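Local coordinates for protein alternansucrase (Leuconostoc mesenteroides, PDB 6HVG) that belongs to glycoside hydrolase family 70, joins a TIM-barrel domain to repeats related to choline-binding and cell-wall-binding modules, and carries a bound calcium ion, at residues D506-V509 with K510-N514; K888-T892 with S893-T897; N1140-E1143 with A1144-N1148. All blocks are in the same frame, centred on the assembly; numbering follows the deposited sequence.

Interaction 1 (D506-V509 with K510-N514)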
# COMPACT_ATOMS: atom_id res chain seq x y z
N ASP A 506 29.41 -8.41 -5.00
CA ASP A 506 28.11 -7.95 -4.50
C ASP A 506 27.35 -7.18 -5.57
O ASP A 506 26.16 -7.43 -5.80
CB ASP A 506 28.27 -7.06 -3.26
CG ASP A 506 28.53 -7.86 -1.99
OD1 ASP A 506 28.15 -9.06 -1.91
OD2 ASP A 506 29.08 -7.25 -1.04
N SER A 507 28.05 -6.25 -6.24
CA SER A 507 27.47 -5.45 -7.31
C SER A 507 27.05 -6.27 -8.51
O SER A 507 25.99 -6.03 -9.08
CB SER A 507 28.45 -4.35 -7.76
OG SER A 507 28.53 -3.34 -6.78
N PHE A 508 27.92 -7.19 -8.92
CA PHE A 508 27.63 -8.04 -10.05
C PHE A 508 26.41 -8.91 -9.80
O PHE A 508 25.56 -9.09 -10.69
CB PHE A 508 28.81 -8.92 -10.41
CG PHE A 508 28.42 -10.08 -11.27
CD1 PHE A 508 27.94 -9.88 -12.55
CD2 PHE A 508 28.46 -11.36 -10.76
CE1 PHE A 508 27.55 -10.94 -13.32
CE2 PHE A 508 28.06 -12.42 -11.52
CZ PHE A 508 27.62 -12.21 -12.81
N VAL A 509 26.33 -9.44 -8.58
CA VAL A 509 25.25 -10.33 -8.21
C VAL A 509 23.88 -9.67 -8.33
O VAL A 509 22.93 -10.31 -8.75
CB VAL A 509 25.45 -10.88 -6.77
CG1 VAL A 509 24.21 -11.58 -6.25
CG2 VAL A 509 26.63 -11.85 -6.75
N LYS A 510 23.78 -8.40 -7.94
CA LYS A 510 22.51 -7.66 -7.97
C LYS A 510 22.05 -7.37 -9.40
O LYS A 510 20.87 -7.17 -9.67
CB LYS A 510 22.64 -6.36 -7.18
CG LYS A 510 22.81 -6.53 -5.68
CD LYS A 510 23.13 -5.16 -5.04
CE LYS A 510 23.44 -5.29 -3.54
NZ LYS A 510 22.91 -4.15 -2.71
N THR A 511 23.00 -7.35 -10.32
CA THR A 511 22.74 -7.22 -11.75
C THR A 511 21.89 -8.33 -12.37
O THR A 511 21.16 -8.09 -13.32
CB THR A 511 24.11 -7.18 -12.48
OG1 THR A 511 24.77 -5.96 -12.15
CG2 THR A 511 23.97 -7.24 -13.98
N GLN A 512 22.02 -9.55 -11.85
CA GLN A 512 21.37 -10.72 -12.43
C GLN A 512 19.95 -10.92 -11.93
O GLN A 512 19.71 -10.96 -10.73
CB GLN A 512 22.18 -11.98 -12.10
CG GLN A 512 23.64 -11.90 -12.48
CD GLN A 512 23.80 -11.73 -13.95
OE1 GLN A 512 23.60 -12.68 -14.72
NE2 GLN A 512 24.16 -10.53 -14.38
N ALA A 513 19.02 -11.10 -12.86
CA ALA A 513 17.60 -11.22 -12.56
C ALA A 513 17.30 -12.31 -11.52
O ALA A 513 16.46 -12.11 -10.64
CB ALA A 513 16.79 -11.46 -13.83
N ASN A 514 17.96 -13.46 -11.64
CA ASN A 514 17.75 -14.54 -10.68
C ASN A 514 18.21 -14.20 -9.27
O ASN A 514 17.84 -14.86 -8.33
CB ASN A 514 18.47 -15.80 -11.17
CG ASN A 514 17.65 -16.61 -12.14
OD1 ASN A 514 16.46 -16.44 -12.25
ND2 ASN A 514 18.30 -17.52 -12.82
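F508 and Q512 meet one turn apart at the C-terminal end of helix 499-511. Their side chains cross obliquely, with the phenyl and amide planes 26° apart. The nearest pair is F508 CE1 and Q512 NE2, at 3.6 Å. Q512 CG already lies 4.0 Å from F508 CZ; the bend at chi2 (-62°) then brings CD and NE2 beside CE1 and CZ. The amide oxygen has its own partner: OE1 bonds to N452 ND2 of helix 447-462. F508 also meets the ring of F456 on that helix.

T511 places OG1 beside its own backbone N (chi1 -69°). From there OG1 donates to S507 O at 3.3 Å, moderately tilted from the carbonyl plane. T511 N adds weak bonds to both S507 O and F508 O. The K510 chain runs past the D506 carbonyl, with CG 3.5 Å from D506 O, before its end leads away. Q512 N closes the run with a weak bond to V509 O at 3.3 Å.

Weak backbone bonds, some reaching back only three residues, mark a helix running out. A threonine hydroxyl returning to the carbonyl four residues earlier is a common helical side-chain bond. The setting is consistent with the helical domain IV of this family.

Interaction 2 (K888-T892 with S893-T897)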
# COMPACT_ATOMS: atom_id res chain seq x y z
N LYS A 888 -29.20 13.91 33.74
CA LYS A 888 -28.80 12.61 34.27
C LYS A 888 -29.83 11.49 34.19
O LYS A 888 -29.52 10.40 33.67
CB LYS A 888 -28.29 12.68 35.69
CG LYS A 888 -27.31 11.55 35.97
CD LYS A 888 -26.88 11.50 37.43
CE LYS A 888 -25.54 10.78 37.63
NZ LYS A 888 -24.36 11.64 37.29
N GLY A 889 -31.03 11.71 34.67
CA GLY A 889 -32.01 10.62 34.58
C GLY A 889 -33.08 10.83 33.53
O GLY A 889 -34.11 10.16 33.53
N ILE A 890 -32.87 11.81 32.64
CA ILE A 890 -33.87 12.18 31.63
C ILE A 890 -33.55 11.49 30.31
O ILE A 890 -32.53 11.76 29.69
CB ILE A 890 -33.91 13.70 31.38
CG1 ILE A 890 -33.99 14.50 32.70
CG2 ILE A 890 -35.08 14.08 30.50
CD1 ILE A 890 -35.21 14.18 33.56
N MET A 891 -34.43 10.61 29.88
CA MET A 891 -34.17 9.74 28.75
C MET A 891 -34.91 10.10 27.47
O MET A 891 -34.54 9.61 26.42
CB MET A 891 -34.48 8.29 29.15
CG MET A 891 -33.86 7.88 30.48
SD MET A 891 -32.09 8.25 30.51
CE MET A 891 -31.58 7.23 31.90
N THR A 892 -35.90 10.99 27.55
CA THR A 892 -36.76 11.31 26.41
C THR A 892 -37.09 12.80 26.32
O THR A 892 -36.94 13.52 27.29
CB THR A 892 -38.08 10.53 26.53
OG1 THR A 892 -37.80 9.16 26.83
CG2 THR A 892 -38.88 10.54 25.21
N SER A 893 -37.52 13.25 25.15
CA SER A 893 -38.09 14.60 24.93
C SER A 893 -39.16 15.00 25.92
O SER A 893 -39.15 16.10 26.45
CB SER A 893 -38.74 14.67 23.55
OG SER A 893 -37.77 14.73 22.53
N ASP A 894 -40.12 14.10 26.13
CA ASP A 894 -41.33 14.37 26.89
C ASP A 894 -41.24 14.05 28.37
O ASP A 894 -42.14 14.41 29.12
CB ASP A 894 -42.49 13.58 26.29
CG ASP A 894 -42.76 13.94 24.84
OD1 ASP A 894 -42.49 15.09 24.45
OD2 ASP A 894 -43.25 13.05 24.11
N GLN A 895 -40.18 13.39 28.80
CA GLN A 895 -39.99 13.11 30.21
C GLN A 895 -39.67 14.43 30.92
O GLN A 895 -38.80 15.19 30.48
CB GLN A 895 -38.91 12.04 30.44
CG GLN A 895 -38.83 11.55 31.89
CD GLN A 895 -37.68 10.61 32.16
OE1 GLN A 895 -37.27 9.86 31.28
NE2 GLN A 895 -37.17 10.63 33.37
N THR A 896 -40.40 14.68 32.01
CA THR A 896 -40.35 15.94 32.74
C THR A 896 -39.51 15.87 34.01
O THR A 896 -39.02 16.90 34.48
CB THR A 896 -41.77 16.39 33.16
OG1 THR A 896 -42.39 15.36 33.94
CG2 THR A 896 -42.61 16.67 31.93
N THR A 897 -39.34 14.68 34.57
CA THR A 897 -38.62 14.56 35.82
C THR A 897 -38.11 13.16 36.03
O THR A 897 -38.61 12.22 35.44
CB THR A 897 -39.52 15.00 37.02
OG1 THR A 897 -38.69 15.40 38.14
CG2 THR A 897 -40.51 13.88 37.43
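T892 and Q895 meet across a turn, their CB atoms 4.3 Å apart. The directions of 889-892 and 893-897 differ by 147°. S893 points its CB away from 888-892, and its backbone bonds to K934. D894 follows at the exposed bend. Its carboxylate has a long, weak ion pair with K934.

Q895 carries the contact. CG stands opposite the backbone N (chi1 -171°) and the chain is extended beyond it, which sends the amide across the loop. There OE1 accepts M891 N at 3.3 Å. The bond is fairly straight at the hydrogen (166°), but the N-H comes from well above the carbonyl plane of the amide. M891 lies side by side with the glutamine, its CB 3.8 Å from Q895 OE1. On the other corner, Q895 NE2 gives a weak bond to G889 O at 3.1 Å. The same nitrogen reaches T897 O at 3.0 Å, and this acceptor lies close to the amide plane.

T897 thus brings its carbonyl back to the glutamine. I890 packs against the same part of the chain: its CD1 is 3.9 Å from T897 C and its CG2 is 3.9 Å from Q895 O. I890 also touches Y905, later in the same loop, and A935 beyond strand 927-931.

One neutral amide therefore serves an N-H and two carbonyls of the backbone. This pattern of partners is consistent with the modelled rotation of the amide, and the loop between strands 881-885 and 910-915 is cross-braced without using charge.

Interaction 3 (N1140-E1143 with A1144-N1148)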
# COMPACT_ATOMS: atom_id res chain seq x y z
N ASN A 1140 7.56 6.43 35.12
CA ASN A 1140 7.17 7.71 35.73
C ASN A 1140 5.93 8.29 35.06
O ASN A 1140 5.06 8.86 35.71
CB ASN A 1140 8.33 8.74 35.68
CG ASN A 1140 9.51 8.35 36.55
OD1 ASN A 1140 9.47 7.38 37.30
ND2 ASN A 1140 10.60 9.10 36.41
N ALA A 1141 5.86 8.17 33.74
CA ALA A 1141 4.72 8.65 33.00
C ALA A 1141 3.46 7.90 33.41
O ALA A 1141 2.40 8.50 33.56
CB ALA A 1141 4.97 8.50 31.51
N ILE A 1142 3.56 6.59 33.56
CA ILE A 1142 2.43 5.75 33.90
C ILE A 1142 1.96 6.04 35.33
O ILE A 1142 0.76 6.15 35.58
CB ILE A 1142 2.77 4.25 33.71
CG1 ILE A 1142 2.78 3.92 32.22
CG2 ILE A 1142 1.78 3.33 34.42
CD1 ILE A 1142 3.36 2.56 31.89
N GLU A 1143 2.90 6.15 36.27
CA GLU A 1143 2.57 6.47 37.66
C GLU A 1143 1.85 7.82 37.75
O GLU A 1143 0.80 7.92 38.38
CB GLU A 1143 3.84 6.51 38.52
CG GLU A 1143 3.60 6.58 40.02
CD GLU A 1143 4.88 6.45 40.82
OE1 GLU A 1143 5.91 6.99 40.37
OE2 GLU A 1143 4.83 5.84 41.92
N ALA A 1144 2.40 8.84 37.08
CA ALA A 1144 1.83 10.16 37.03
C ALA A 1144 0.38 10.13 36.55
O ALA A 1144 -0.46 10.93 37.01
CB ALA A 1144 2.66 11.07 36.15
N LEU A 1145 0.07 9.24 35.61
CA LEU A 1145 -1.30 9.13 35.13
C LEU A 1145 -2.19 8.49 36.18
O LEU A 1145 -3.34 8.87 36.30
CB LEU A 1145 -1.36 8.35 33.82
CG LEU A 1145 -0.69 9.03 32.63
CD1 LEU A 1145 -0.39 8.02 31.54
CD2 LEU A 1145 -1.56 10.16 32.10
N HIS A 1146 -1.67 7.54 36.96
CA HIS A 1146 -2.43 6.96 38.07
C HIS A 1146 -2.64 7.94 39.23
O HIS A 1146 -3.72 8.03 39.77
CB HIS A 1146 -1.76 5.68 38.58
CG HIS A 1146 -1.74 4.57 37.57
ND1 HIS A 1146 -0.78 3.58 37.58
CD2 HIS A 1146 -2.55 4.32 36.51
CE1 HIS A 1146 -1.02 2.75 36.58
NE2 HIS A 1146 -2.08 3.18 35.92
N LYS A 1147 -1.60 8.69 39.59
CA LYS A 1147 -1.74 9.80 40.53
C LYS A 1147 -2.84 10.81 40.11
O LYS A 1147 -3.44 11.45 40.97
CB LYS A 1147 -0.40 10.51 40.74
CG LYS A 1147 0.55 9.82 41.71
CD LYS A 1147 0.33 10.36 43.13
CE LYS A 1147 1.24 9.73 44.20
NZ LYS A 1147 0.71 8.43 44.72
N ASN A 1148 -3.11 10.94 38.81
CA ASN A 1148 -4.21 11.77 38.31
C ASN A 1148 -5.42 10.98 37.82
O ASN A 1148 -6.24 11.49 37.02
CB ASN A 1148 -3.73 12.70 37.20
CG ASN A 1148 -2.72 13.71 37.68
OD1 ASN A 1148 -3.00 14.91 37.75
ND2 ASN A 1148 -1.53 13.24 38.02
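I1142 and H1146 lie side by side on helix 1135-1147, pointing the same way. This helix belongs to the beta/alpha barrel and forms part of the crossover from strand 1081-1083 to the parallel strand 1151-1156. I1142 CG2 touches H1146 CE1 at 3.6 Å. The I1142 carbonyl oxygen sits over one face of the imidazole, 3.5 Å above the plane and displaced toward the rim. The ring is held at both nitrogens. ND1 bonds to N612 O and NE2 to D616 OD2, just before barrel strand 617-620. A backbone carbonyl on one side and a carboxylate on the other would probably favour the doubly protonated ring.

The packed side continues round the helix. L1145 sets its CG beside its own backbone N (chi1 -66°), which lays the branch along the previous turn, CG 3.3 Å from A1141 O. A1141 and A1144 have small side chains turned to the neighbouring helix 1063-1075, where they touch N1064 and A1068. Backbone bonds four residues apart support this side, such as H1146 N to I1142 O at 3.1 Å.

The solvent side is looser. E1143 is extended, while exposed K1147 bends at chi2 and again at chi4. Their charged ends, OE2 of E1143 and NZ of K1147, stay 5.6 Å apart and form no salt bridge, though the opposite charges may still attract weakly. E1143 instead rests its side chain on N610 and N612. Their backbones are joined more firmly: K1147 N meets E1143 O at 2.8 Å. At the helix end N1148 folds back, and its ND2 donates to A1144 O at 2.7 Å, lying in the carbonyl plane.

All three contacts are local and follow one another along the chain within the family 70 part of the chain, but they sit in different parts of the fold. Interaction 1 is far from interaction 2, centres about 75 Å apart on opposite sides of the chain's centre. Interactions 2 and 3 share a side, with centres about 38 Å apart and nearest atoms about 18 Å apart. Interactions 1 and 3 have centres about 54 Å apart. None of the residues described binds the calcium ion, held by E575, D581, N625 and D1159. Interaction 3 has the plainest link in sequence: its helix leads into strand 1151-1156, and D1159 follows shortly after.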